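Long-range contacts in DMATS type aromatic prenyltransferase (Streptomyces coelicolor, PDB 6ZRZ), which probably transfers the dimethylallyl group of dimethylallyl diphosphate to C5 of the indole ring of tryptophan: residues A[256-261]-A[269-274]; A[188-193]-A[204-209]; A[135-140]-A[149-154]. All coordinates share one frame; numbering follows the deposited sequence.

Contact 1: A[256-261]-A[269-274]; sequences SCHSFT and SGFTLY. With 6C7 (S-(3-methylbut-2-en-1-yl) trihydrogen thiodiphosphate), chain C.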
loop_
_atom_site.group_PDB
_atom_site.type_symbol
_atom_site.label_atom_id
_atom_site.label_comp_id
_atom_site.label_asym_id
_atom_site.label_seq_id
_atom_site.Cartn_x
_atom_site.Cartn_y
_atom_site.Cartn_z
ATOM N N SER A 256 -3.407 7.652 -7.984
ATOM C CA SER A 256 -3.133 8.839 -7.155
ATOM C C SER A 256 -3.925 8.737 -5.885
ATOM O O SER A 256 -4.973 8.075 -5.877
ATOM C CB SER A 256 -3.427 10.144 -7.887
ATOM O OG SER A 256 -4.792 10.222 -8.254
ATOM N N CYS A 257 -3.443 9.401 -4.845
ATOM C CA CYS A 257 -4.138 9.540 -3.572
ATOM C C CYS A 257 -4.302 11.035 -3.286
ATOM O O CYS A 257 -3.341 11.793 -3.537
ATOM C CB CYS A 257 -3.365 8.853 -2.458
ATOM S SG CYS A 257 -4.145 9.098 -0.848
ATOM N N HIS A 258 -5.470 11.416 -2.790
ATOM C CA HIS A 258 -5.840 12.802 -2.425
ATOM C C HIS A 258 -6.295 12.779 -0.969
ATOM O O HIS A 258 -7.256 12.082 -0.682
ATOM C CB HIS A 258 -6.862 13.349 -3.420
ATOM C CG HIS A 258 -6.453 13.104 -4.837
ATOM N ND1 HIS A 258 -5.872 14.090 -5.610
ATOM C CD2 HIS A 258 -6.474 11.967 -5.595
ATOM C CE1 HIS A 258 -5.568 13.605 -6.787
ATOM N NE2 HIS A 258 -5.923 12.267 -6.803
ATOM N N SER A 259 -5.566 13.475 -0.109
ATOM C CA SER A 259 -5.700 13.494 1.374
ATOM C C SER A 259 -6.525 14.698 1.812
ATOM O O SER A 259 -6.137 15.813 1.476
ATOM C CB SER A 259 -4.339 13.555 2.016
ATOM O OG SER A 259 -3.685 12.318 1.911
ATOM N N PHE A 260 -7.594 14.469 2.565
ATOM C CA PHE A 260 -8.423 15.515 3.210
ATOM C C PHE A 260 -8.202 15.431 4.730
ATOM O O PHE A 260 -8.619 14.410 5.349
ATOM C CB PHE A 260 -9.876 15.343 2.769
ATOM C CG PHE A 260 -10.079 15.422 1.278
ATOM C CD1 PHE A 260 -10.434 16.617 0.679
ATOM C CD2 PHE A 260 -9.905 14.310 0.466
ATOM C CE1 PHE A 260 -10.616 16.706 -0.695
ATOM C CE2 PHE A 260 -10.094 14.397 -0.905
ATOM C CZ PHE A 260 -10.450 15.596 -1.487
ATOM N N THR A 261 -7.522 16.439 5.293
ATOM C CA THR A 261 -7.000 16.486 6.687
ATOM C C THR A 261 -7.632 17.651 7.464
ATOM O O THR A 261 -7.887 17.472 8.652
ATOM C CB THR A 261 -5.468 16.615 6.699
ATOM O OG1 THR A 261 -5.129 17.875 6.128
ATOM C CG2 THR A 261 -4.767 15.525 5.924
ATOM N N SER A 269 -5.165 18.458 1.060
ATOM C CA SER A 269 -3.874 18.937 1.620
ATOM C C SER A 269 -2.722 18.051 1.166
ATOM O O SER A 269 -1.587 18.424 1.374
ATOM C CB SER A 269 -3.918 18.980 3.125
ATOM O OG SER A 269 -4.581 17.847 3.638
ATOM N N GLY A 270 -3.011 16.890 0.594
ATOM C CA GLY A 270 -1.945 15.947 0.227
ATOM C C GLY A 270 -2.246 15.272 -1.079
ATOM O O GLY A 270 -3.434 15.070 -1.382
ATOM N N PHE A 271 -1.190 14.958 -1.826
ATOM C CA PHE A 271 -1.251 14.276 -3.125
ATOM C C PHE A 271 -0.104 13.287 -3.217
ATOM O O PHE A 271 1.042 13.656 -2.929
ATOM C CB PHE A 271 -1.157 15.276 -4.274
ATOM C CG PHE A 271 -0.949 14.646 -5.621
ATOM C CD1 PHE A 271 -1.990 14.009 -6.263
ATOM C CD2 PHE A 271 0.295 14.635 -6.219
ATOM C CE1 PHE A 271 -1.803 13.405 -7.496
ATOM C CE2 PHE A 271 0.484 14.030 -7.462
ATOM C CZ PHE A 271 -0.569 13.419 -8.094
ATOM N N THR A 272 -0.400 12.058 -3.624
ATOM C CA THR A 272 0.625 11.033 -3.876
ATOM C C THR A 272 0.376 10.454 -5.267
ATOM O O THR A 272 -0.847 10.168 -5.604
ATOM C CB THR A 272 0.615 9.920 -2.811
ATOM O OG1 THR A 272 0.843 10.464 -1.497
ATOM C CG2 THR A 272 1.668 8.869 -3.094
ATOM N N LEU A 273 1.446 10.257 -6.032
ATOM C CA LEU A 273 1.393 9.492 -7.287
ATOM C C LEU A 273 2.076 8.136 -7.095
ATOM O O LEU A 273 3.236 8.104 -6.668
ATOM C CB LEU A 273 2.044 10.284 -8.419
ATOM C CG LEU A 273 2.049 9.580 -9.772
ATOM C CD1 LEU A 273 0.632 9.279 -10.237
ATOM C CD2 LEU A 273 2.774 10.417 -10.820
ATOM N N TYR A 274 1.377 7.064 -7.421
ATOM C CA TYR A 274 1.906 5.680 -7.379
ATOM C C TYR A 274 2.134 5.140 -8.786
ATOM O O TYR A 274 1.187 5.094 -9.617
ATOM C CB TYR A 274 0.931 4.754 -6.659
ATOM C CG TYR A 274 0.508 5.225 -5.285
ATOM C CD1 TYR A 274 1.062 4.688 -4.116
ATOM C CD2 TYR A 274 -0.507 6.160 -5.152
ATOM C CE1 TYR A 274 0.658 5.145 -2.860
ATOM C CE2 TYR A 274 -0.944 6.590 -3.915
ATOM C CZ TYR A 274 -0.360 6.093 -2.769
ATOM O OH TYR A 274 -0.778 6.593 -1.581
HETATM O O4 6C7 C . 0.120 8.473 2.860
HETATM P P1 6C7 C . 0.472 6.955 3.348
HETATM O O6 6C7 C . 1.911 6.636 3.252
HETATM O O5 6C7 C . -0.076 6.856 4.883
HETATM O O2 6C7 C . -0.496 5.927 2.536
HETATM P P3 6C7 C . 0.076 4.820 1.497
HETATM O O8 6C7 C . 0.715 5.727 0.330
HETATM O O7 6C7 C . 1.083 3.887 2.050
HETATM S S9 6C7 C . -1.373 4.014 0.773
HETATM C C10 6C7 C . -0.603 2.911 -0.426
HETATM C C11 6C7 C . -1.235 1.525 -0.122
HETATM C C12 6C7 C . -2.475 1.002 -0.883
HETATM C C13 6C7 C . -3.046 -0.353 -0.523
HETATM C C14 6C7 C . -3.181 1.807 -1.975
HETATM O O HOH W 1 -7.607 18.812 3.489
#
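Ser269 meets Thr261 through their hydroxyls, Ser269 OG lying 2.5 Å from Thr261 OG1 in a hydrogen bond that either could donate. A water bound to Thr261 N also bonds Ser269 OG. The backbone NH groups of Ser269 and Gly270 both face Ser259 O, at 2.8 Å for Ser269 N and with a weak bond from Gly270 N, which defines a classic beta bulge at the start of the return strand. Gly270 O then accepts a nearly straight bond from Ser259 N (N-H...O 175°).

Phe271 is the non-hydrogen-bonded partner of His258. With CG anti to the backbone N (chi1 169°), its ring lies beside the imidazole and points the same way; His258 CE1 sits at the ring edge, 3.6 Å from Phe271 CD1, with the planes at 55°. Next to that carbon, His258 NE2 is hydrogen-bonded to Ser256 OG (2.8 Å, either could donate), which also bonds His209 NE2. Thr272 and Cys257 exchange two backbone bonds, Cys257 N to Thr272 O at 2.8 Å.

Cys257 CB meets the next ring at its edge, 3.6 Å from Tyr274 CE2, while Thr272 CG2 lies over one face. 6C7 O8 lies in the ring plane at the edge, where Tyr274 OH donates to it (2.6 Å). That oxygen sits on the sulfur-bearing phosphorus, consistent with Tyr274 helping to hold the diphosphate leaving group.

Contact 2: A[188-193]-A[204-209]; sequences YPFLAL and KVYLRH. With 6C7 (S-(3-methylbut-2-en-1-yl) trihydrogen thiodiphosphate), chain C.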
loop_
_atom_site.group_PDB
_atom_site.type_symbol
_atom_site.label_atom_id
_atom_site.label_comp_id
_atom_site.label_asym_id
_atom_site.label_seq_id
_atom_site.Cartn_x
_atom_site.Cartn_y
_atom_site.Cartn_z
ATOM N N TYR A 188 -12.087 4.350 -8.833
ATOM C CA TYR A 188 -11.883 4.730 -7.416
ATOM C C TYR A 188 -11.557 3.472 -6.641
ATOM O O TYR A 188 -12.457 2.863 -6.062
ATOM C CB TYR A 188 -13.146 5.389 -6.871
ATOM C CG TYR A 188 -13.517 6.619 -7.642
ATOM C CD1 TYR A 188 -12.977 7.854 -7.309
ATOM C CD2 TYR A 188 -14.346 6.540 -8.734
ATOM C CE1 TYR A 188 -13.274 8.988 -8.049
ATOM C CE2 TYR A 188 -14.664 7.668 -9.483
ATOM C CZ TYR A 188 -14.127 8.890 -9.137
ATOM O OH TYR A 188 -14.428 9.987 -9.876
ATOM N N PRO A 189 -10.304 2.988 -6.722
ATOM C CA PRO A 189 -9.970 1.669 -6.201
ATOM C C PRO A 189 -10.072 1.552 -4.673
ATOM O O PRO A 189 -10.379 0.462 -4.205
ATOM C CB PRO A 189 -8.519 1.399 -6.654
ATOM C CG PRO A 189 -7.994 2.714 -7.183
ATOM C CD PRO A 189 -9.181 3.630 -7.431
ATOM N N PHE A 190 -9.807 2.630 -3.937
ATOM C CA PHE A 190 -9.757 2.620 -2.453
ATOM C C PHE A 190 -10.254 3.920 -1.892
ATOM O O PHE A 190 -10.040 4.998 -2.515
ATOM C CB PHE A 190 -8.329 2.443 -1.918
ATOM C CG PHE A 190 -7.597 1.276 -2.503
ATOM C CD1 PHE A 190 -7.906 -0.006 -2.106
ATOM C CD2 PHE A 190 -6.567 1.467 -3.420
ATOM C CE1 PHE A 190 -7.238 -1.092 -2.653
ATOM C CE2 PHE A 190 -5.899 0.388 -3.961
ATOM C CZ PHE A 190 -6.258 -0.891 -3.599
ATOM N N LEU A 191 -10.886 3.816 -0.728
ATOM C CA LEU A 191 -11.015 4.926 0.240
ATOM C C LEU A 191 -10.371 4.453 1.548
ATOM O O LEU A 191 -10.679 3.288 1.996
ATOM C CB LEU A 191 -12.476 5.298 0.434
ATOM C CG LEU A 191 -12.662 6.565 1.261
ATOM C CD1 LEU A 191 -13.824 7.377 0.744
ATOM C CD2 LEU A 191 -12.827 6.236 2.737
ATOM N N ALA A 192 -9.476 5.257 2.105
ATOM C CA ALA A 192 -8.697 4.896 3.312
ATOM C C ALA A 192 -8.930 5.947 4.390
ATOM O O ALA A 192 -9.103 7.112 4.028
ATOM C CB ALA A 192 -7.229 4.782 2.988
ATOM N N LEU A 193 -8.936 5.523 5.644
ATOM C CA LEU A 193 -8.980 6.414 6.843
ATOM C C LEU A 193 -7.752 6.173 7.674
ATOM O O LEU A 193 -7.526 5.030 7.975
ATOM C CB LEU A 193 -10.194 6.066 7.694
ATOM C CG LEU A 193 -11.542 6.573 7.235
ATOM C CD1 LEU A 193 -12.582 6.236 8.291
ATOM C CD2 LEU A 193 -11.520 8.083 6.969
ATOM N N LYS A 204 -8.521 9.543 2.685
ATOM C CA LYS A 204 -7.689 9.379 1.480
ATOM C C LYS A 204 -8.552 8.758 0.393
ATOM O O LYS A 204 -9.155 7.697 0.642
ATOM C CB LYS A 204 -6.466 8.542 1.823
ATOM C CG LYS A 204 -5.493 9.250 2.758
ATOM C CD LYS A 204 -4.484 8.339 3.389
ATOM C CE LYS A 204 -3.326 7.969 2.484
ATOM N NZ LYS A 204 -2.814 9.124 1.687
ATOM N N VAL A 205 -8.677 9.459 -0.718
ATOM C CA VAL A 205 -9.389 8.978 -1.931
ATOM C C VAL A 205 -8.329 8.599 -2.949
ATOM O O VAL A 205 -7.476 9.458 -3.260
ATOM C CB VAL A 205 -10.328 10.052 -2.480
ATOM C CG1 VAL A 205 -11.112 9.542 -3.683
ATOM C CG2 VAL A 205 -11.258 10.551 -1.398
ATOM N N TYR A 206 -8.383 7.357 -3.442
ATOM C CA TYR A 206 -7.485 6.850 -4.490
ATOM C C TYR A 206 -8.223 6.837 -5.820
ATOM O O TYR A 206 -9.445 6.431 -5.851
ATOM C CB TYR A 206 -6.972 5.457 -4.143
ATOM C CG TYR A 206 -6.091 5.404 -2.936
ATOM C CD1 TYR A 206 -4.730 5.266 -3.064
ATOM C CD2 TYR A 206 -6.613 5.496 -1.650
ATOM C CE1 TYR A 206 -3.897 5.198 -1.954
ATOM C CE2 TYR A 206 -5.788 5.440 -0.526
ATOM C CZ TYR A 206 -4.425 5.300 -0.677
ATOM O OH TYR A 206 -3.570 5.231 0.403
ATOM N N LEU A 207 -7.550 7.299 -6.864
ATOM C CA LEU A 207 -8.046 7.283 -8.261
ATOM C C LEU A 207 -7.162 6.356 -9.073
ATOM O O LEU A 207 -5.943 6.381 -8.896
ATOM C CB LEU A 207 -7.933 8.675 -8.881
ATOM C CG LEU A 207 -9.033 9.691 -8.616
ATOM C CD1 LEU A 207 -9.707 9.516 -7.296
ATOM C CD2 LEU A 207 -8.450 11.098 -8.719
ATOM N N ARG A 208 -7.736 5.626 -9.983
ATOM C CA ARG A 208 -6.968 4.867 -10.970
ATOM C C ARG A 208 -6.801 5.757 -12.199
ATOM O O ARG A 208 -7.738 6.464 -12.534
ATOM C CB ARG A 208 -7.697 3.573 -11.288
ATOM C CG ARG A 208 -6.938 2.656 -12.212
ATOM C CD ARG A 208 -7.783 1.440 -12.513
ATOM N NE ARG A 208 -8.585 1.660 -13.694
ATOM C CZ ARG A 208 -9.905 1.445 -13.813
ATOM N NH1 ARG A 208 -10.485 1.658 -14.986
ATOM N NH2 ARG A 208 -10.636 0.991 -12.789
ATOM N N HIS A 209 -5.665 5.677 -12.883
ATOM C CA HIS A 209 -5.396 6.484 -14.095
ATOM C C HIS A 209 -4.893 5.567 -15.194
ATOM O O HIS A 209 -3.775 5.171 -15.147
ATOM C CB HIS A 209 -4.406 7.606 -13.786
ATOM C CG HIS A 209 -4.854 8.521 -12.703
ATOM N ND1 HIS A 209 -5.808 9.474 -12.903
ATOM C CD2 HIS A 209 -4.489 8.612 -11.420
ATOM C CE1 HIS A 209 -6.002 10.119 -11.787
ATOM N NE2 HIS A 209 -5.206 9.621 -10.870
HETATM O O4 6C7 C . 0.120 8.473 2.860
HETATM P P1 6C7 C . 0.472 6.955 3.348
HETATM O O6 6C7 C . 1.911 6.636 3.252
HETATM O O5 6C7 C . -0.076 6.856 4.883
HETATM O O2 6C7 C . -0.496 5.927 2.536
HETATM P P3 6C7 C . 0.076 4.820 1.497
HETATM O O8 6C7 C . 0.715 5.727 0.330
HETATM O O7 6C7 C . 1.083 3.887 2.050
HETATM S S9 6C7 C . -1.373 4.014 0.773
HETATM C C10 6C7 C . -0.603 2.911 -0.426
HETATM C C11 6C7 C . -1.235 1.525 -0.122
HETATM C C12 6C7 C . -2.475 1.002 -0.883
HETATM C C13 6C7 C . -3.046 -0.353 -0.523
HETATM C C14 6C7 C . -3.181 1.807 -1.975
#
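Phe190 and Tyr206 form an edge-to-face pair: the edge of Phe190 points at the face of Tyr206, with the planes at 85° and the centroids 5.6 Å apart. Between the two side chains the nearest approach is Phe190 CB to Tyr206 CD2, 3.5 Å, while Ala192 CB abuts the edge of the same tyrosine ring at Tyr206 CE2. Both aromatic residues have CG beside the backbone N (chi1 -52° and -66°), which turns their rings to the dimethylallyl chain of 6C7. Its C13 lies over one face of Phe190, and its C14 is 3.5 Å from Tyr206 CE1.

Backbone hydrogen bonds form a regular antiparallel ladder at one end of the contact. Ala192 and Lys204 bond each other in both directions, with Lys204 N 2.8 Å from Ala192 O, and Tyr206 N donates to Phe190 O. The reciprocal bond is missing: Phe190 N stands 4.3 Å from Tyr206 O. Tyr206 O is buried without a hydrogen-bond partner; what approaches it is carbon, Pro189 CD at 3.2 Å and Tyr188 CA at 3.4 Å in a CA-H...O contact.

Apolar packing continues past the proline. Tyr188 lies side by side with Leu207, its CD1 3.7 Å from Leu207 CD1, and Val205 CG1 touches the edge of the same ring.

The pair forms a hairpin in the barrel wall, between strand 147-152, bonded through Leu191 and Leu193, and strand 254-260, bonded through Val205 and Leu207. Helix 162-175 packs against Tyr188, Leu191, Leu193 and Val205, so that these side chains face the outer helical layer, whereas Phe190, Lys204 and Tyr206 line the ligand pocket.

Contact 3: A[135-140]-A[149-154]; sequences WCALEL and KVYLNP. With 6C7 (S-(3-methylbut-2-en-1-yl) trihydrogen thiodiphosphate), chain C.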
loop_
_atom_site.group_PDB
_atom_site.type_symbol
_atom_site.label_atom_id
_atom_site.label_comp_id
_atom_site.label_asym_id
_atom_site.label_seq_id
_atom_site.Cartn_x
_atom_site.Cartn_y
_atom_site.Cartn_z
ATOM N N TRP A 135 -8.692 -3.869 4.091
ATOM C CA TRP A 135 -7.269 -4.019 4.375
ATOM C C TRP A 135 -6.927 -3.079 5.518
ATOM O O TRP A 135 -7.597 -2.029 5.676
ATOM C CB TRP A 135 -6.408 -3.754 3.158
ATOM C CG TRP A 135 -6.654 -4.682 2.003
ATOM C CD1 TRP A 135 -7.268 -5.895 2.014
ATOM C CD2 TRP A 135 -6.214 -4.461 0.664
ATOM N NE1 TRP A 135 -7.247 -6.444 0.755
ATOM C CE2 TRP A 135 -6.601 -5.583 -0.093
ATOM C CE3 TRP A 135 -5.508 -3.422 0.040
ATOM C CZ2 TRP A 135 -6.356 -5.671 -1.456
ATOM C CZ3 TRP A 135 -5.277 -3.512 -1.324
ATOM C CH2 TRP A 135 -5.678 -4.635 -2.042
ATOM N N CYS A 136 -5.877 -3.399 6.223
ATOM C CA CYS A 136 -5.338 -2.565 7.323
ATOM C C CYS A 136 -3.841 -2.353 7.091
ATOM O O CYS A 136 -3.147 -3.356 6.785
ATOM C CB CYS A 136 -5.670 -3.234 8.648
ATOM S SG CYS A 136 -4.963 -2.398 10.075
ATOM N N ALA A 137 -3.373 -1.118 7.178
ATOM C CA ALA A 137 -1.936 -0.833 7.156
ATOM C C ALA A 137 -1.522 -0.336 8.535
ATOM O O ALA A 137 -2.253 0.482 9.125
ATOM C CB ALA A 137 -1.586 0.145 6.065
ATOM N N LEU A 138 -0.432 -0.887 9.042
ATOM C CA LEU A 138 0.176 -0.496 10.350
ATOM C C LEU A 138 1.493 0.209 10.074
ATOM O O LEU A 138 2.355 -0.393 9.412
ATOM C CB LEU A 138 0.391 -1.735 11.199
ATOM C CG LEU A 138 -0.868 -2.575 11.432
ATOM C CD1 LEU A 138 -0.533 -3.919 12.017
ATOM C CD2 LEU A 138 -1.834 -1.840 12.292
ATOM N N GLU A 139 1.623 1.436 10.548
ATOM C CA GLU A 139 2.922 2.152 10.600
ATOM C C GLU A 139 3.664 1.666 11.854
ATOM O O GLU A 139 3.167 1.911 12.972
ATOM C CB GLU A 139 2.736 3.662 10.619
ATOM C CG GLU A 139 4.076 4.409 10.770
ATOM C CD GLU A 139 4.036 5.938 10.689
ATOM O OE1 GLU A 139 2.930 6.510 10.548
ATOM O OE2 GLU A 139 5.132 6.563 10.782
ATOM N N LEU A 140 4.790 0.987 11.666
ATOM C CA LEU A 140 5.554 0.332 12.753
ATOM C C LEU A 140 6.446 1.378 13.433
ATOM O O LEU A 140 7.685 1.363 13.216
ATOM C CB LEU A 140 6.328 -0.841 12.172
ATOM C CG LEU A 140 5.471 -1.831 11.379
ATOM C CD1 LEU A 140 6.265 -3.076 11.059
ATOM C CD2 LEU A 140 4.195 -2.181 12.149
ATOM N N LYS A 149 -4.314 2.460 9.607
ATOM C CA LYS A 149 -5.013 2.915 8.398
ATOM C C LYS A 149 -5.949 1.783 7.984
ATOM O O LYS A 149 -5.535 0.623 8.098
ATOM C CB LYS A 149 -3.984 3.216 7.303
ATOM C CG LYS A 149 -3.328 4.576 7.387
ATOM C CD LYS A 149 -2.782 5.040 6.052
ATOM C CE LYS A 149 -3.891 5.386 5.097
ATOM N NZ LYS A 149 -4.924 6.191 5.791
ATOM N N VAL A 150 -7.165 2.098 7.575
ATOM C CA VAL A 150 -8.097 1.089 7.023
ATOM C C VAL A 150 -8.436 1.467 5.585
ATOM O O VAL A 150 -8.702 2.642 5.326
ATOM C CB VAL A 150 -9.322 0.944 7.935
ATOM C CG1 VAL A 150 -10.343 -0.020 7.363
ATOM C CG2 VAL A 150 -8.882 0.480 9.331
ATOM N N TYR A 151 -8.366 0.491 4.677
ATOM C CA TYR A 151 -8.665 0.638 3.243
ATOM C C TYR A 151 -9.959 -0.087 2.929
ATOM O O TYR A 151 -10.087 -1.264 3.281
ATOM C CB TYR A 151 -7.560 0.070 2.368
ATOM C CG TYR A 151 -6.228 0.706 2.603
ATOM C CD1 TYR A 151 -5.703 1.669 1.748
ATOM C CD2 TYR A 151 -5.500 0.347 3.716
ATOM C CE1 TYR A 151 -4.472 2.256 2.020
ATOM C CE2 TYR A 151 -4.272 0.907 3.992
ATOM C CZ TYR A 151 -3.742 1.846 3.136
ATOM O OH TYR A 151 -2.508 2.333 3.476
ATOM N N LEU A 152 -10.868 0.607 2.264
ATOM C CA LEU A 152 -12.192 0.072 1.893
ATOM C C LEU A 152 -12.395 0.238 0.391
ATOM O O LEU A 152 -11.616 0.979 -0.267
ATOM C CB LEU A 152 -13.256 0.814 2.701
ATOM C CG LEU A 152 -13.055 0.825 4.222
ATOM C CD1 LEU A 152 -13.927 1.858 4.876
ATOM C CD2 LEU A 152 -13.339 -0.545 4.805
ATOM N N ASN A 153 -13.424 -0.418 -0.126
ATOM C CA ASN A 153 -13.665 -0.647 -1.579
ATOM C C ASN A 153 -14.857 0.171 -2.064
ATOM O O ASN A 153 -16.024 -0.241 -1.858
ATOM C CB ASN A 153 -13.950 -2.109 -1.851
ATOM C CG ASN A 153 -14.209 -2.424 -3.308
ATOM O OD1 ASN A 153 -14.001 -1.582 -4.187
ATOM N ND2 ASN A 153 -14.644 -3.643 -3.571
ATOM N N PRO A 154 -14.628 1.330 -2.738
ATOM C CA PRO A 154 -15.733 2.121 -3.280
ATOM C C PRO A 154 -16.581 1.371 -4.318
ATOM O O PRO A 154 -17.699 1.751 -4.529
ATOM C CB PRO A 154 -15.029 3.336 -3.894
ATOM C CG PRO A 154 -13.739 3.441 -3.093
ATOM C CD PRO A 154 -13.331 2.004 -2.921
HETATM O O4 6C7 C . 0.120 8.473 2.860
HETATM P P1 6C7 C . 0.472 6.955 3.348
HETATM O O6 6C7 C . 1.911 6.636 3.252
HETATM O O5 6C7 C . -0.076 6.856 4.883
HETATM O O2 6C7 C . -0.496 5.927 2.536
HETATM P P3 6C7 C . 0.076 4.820 1.497
HETATM O O8 6C7 C . 0.715 5.727 0.330
HETATM O O7 6C7 C . 1.083 3.887 2.050
HETATM S S9 6C7 C . -1.373 4.014 0.773
HETATM C C10 6C7 C . -0.603 2.911 -0.426
HETATM C C11 6C7 C . -1.235 1.525 -0.122
HETATM C C12 6C7 C . -2.475 1.002 -0.883
HETATM C C13 6C7 C . -3.046 -0.353 -0.523
HETATM C C14 6C7 C . -3.181 1.807 -1.975
#
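Tyr151 presents its ring edge to strand 135-139: Ala137 CB lies near the ring plane, 3.5 Å from Tyr151 CE2, and Trp135 O also sits in plane at that edge, 3.7 Å from Tyr151 CD2. Over one face of the ring stands the ligand, with 6C7 C13 3.9 Å above the plane and offset toward the rim. Trp135 meets the same methyl carbon differently, in the plane of its indole, where Trp135 CZ3 is 3.9 Å from C13. The two side chains run alongside each other only at their roots, Trp135 CB to Tyr151 CB 4.1 Å; the indole end leads away from segment 149-154, and NE1 is anchored on Glu83.

Four backbone bonds set the register beneath these side chains. Trp135 and Tyr151 bond in both directions, Tyr151 N to Trp135 O at 2.8 Å with an almost linear N-H...O of 177°, and Ala137 and Lys149 do the same.

The hairpin lies between strand 77-82, where Leu81 touches Trp135, Ala137 and Tyr151, and strand 191-195, where Ala192 touches Lys149 and Tyr151. Cys136 and Val150 project from the other face of the sheet onto Met105 and Val102 of helix 91-109.

The three contacts are successive hairpins of one closed antiparallel barrel, the fold known as the ABBA barrel, and each reaches the ligand 6C7 from the wall. Contact 2 is the middle one. It is bonded to contact 3 through Leu191 O and Leu152 N (2.7 Å) and to contact 1 through Val205 O and His258 N (2.8 Å), whereas contacts 1 and 3 do not touch, their nearest atoms being about 7 Å apart. All three reach the diphosphate part, Tyr274 by a hydrogen bond, Lys204 weakly and Lys149 by its CD, while the rings of Phe190, Tyr206, Trp135 and Tyr151 lie against the terminal dimethylallyl carbons. Tyr274, Phe190 and Trp135 also touch the bound tryptophan.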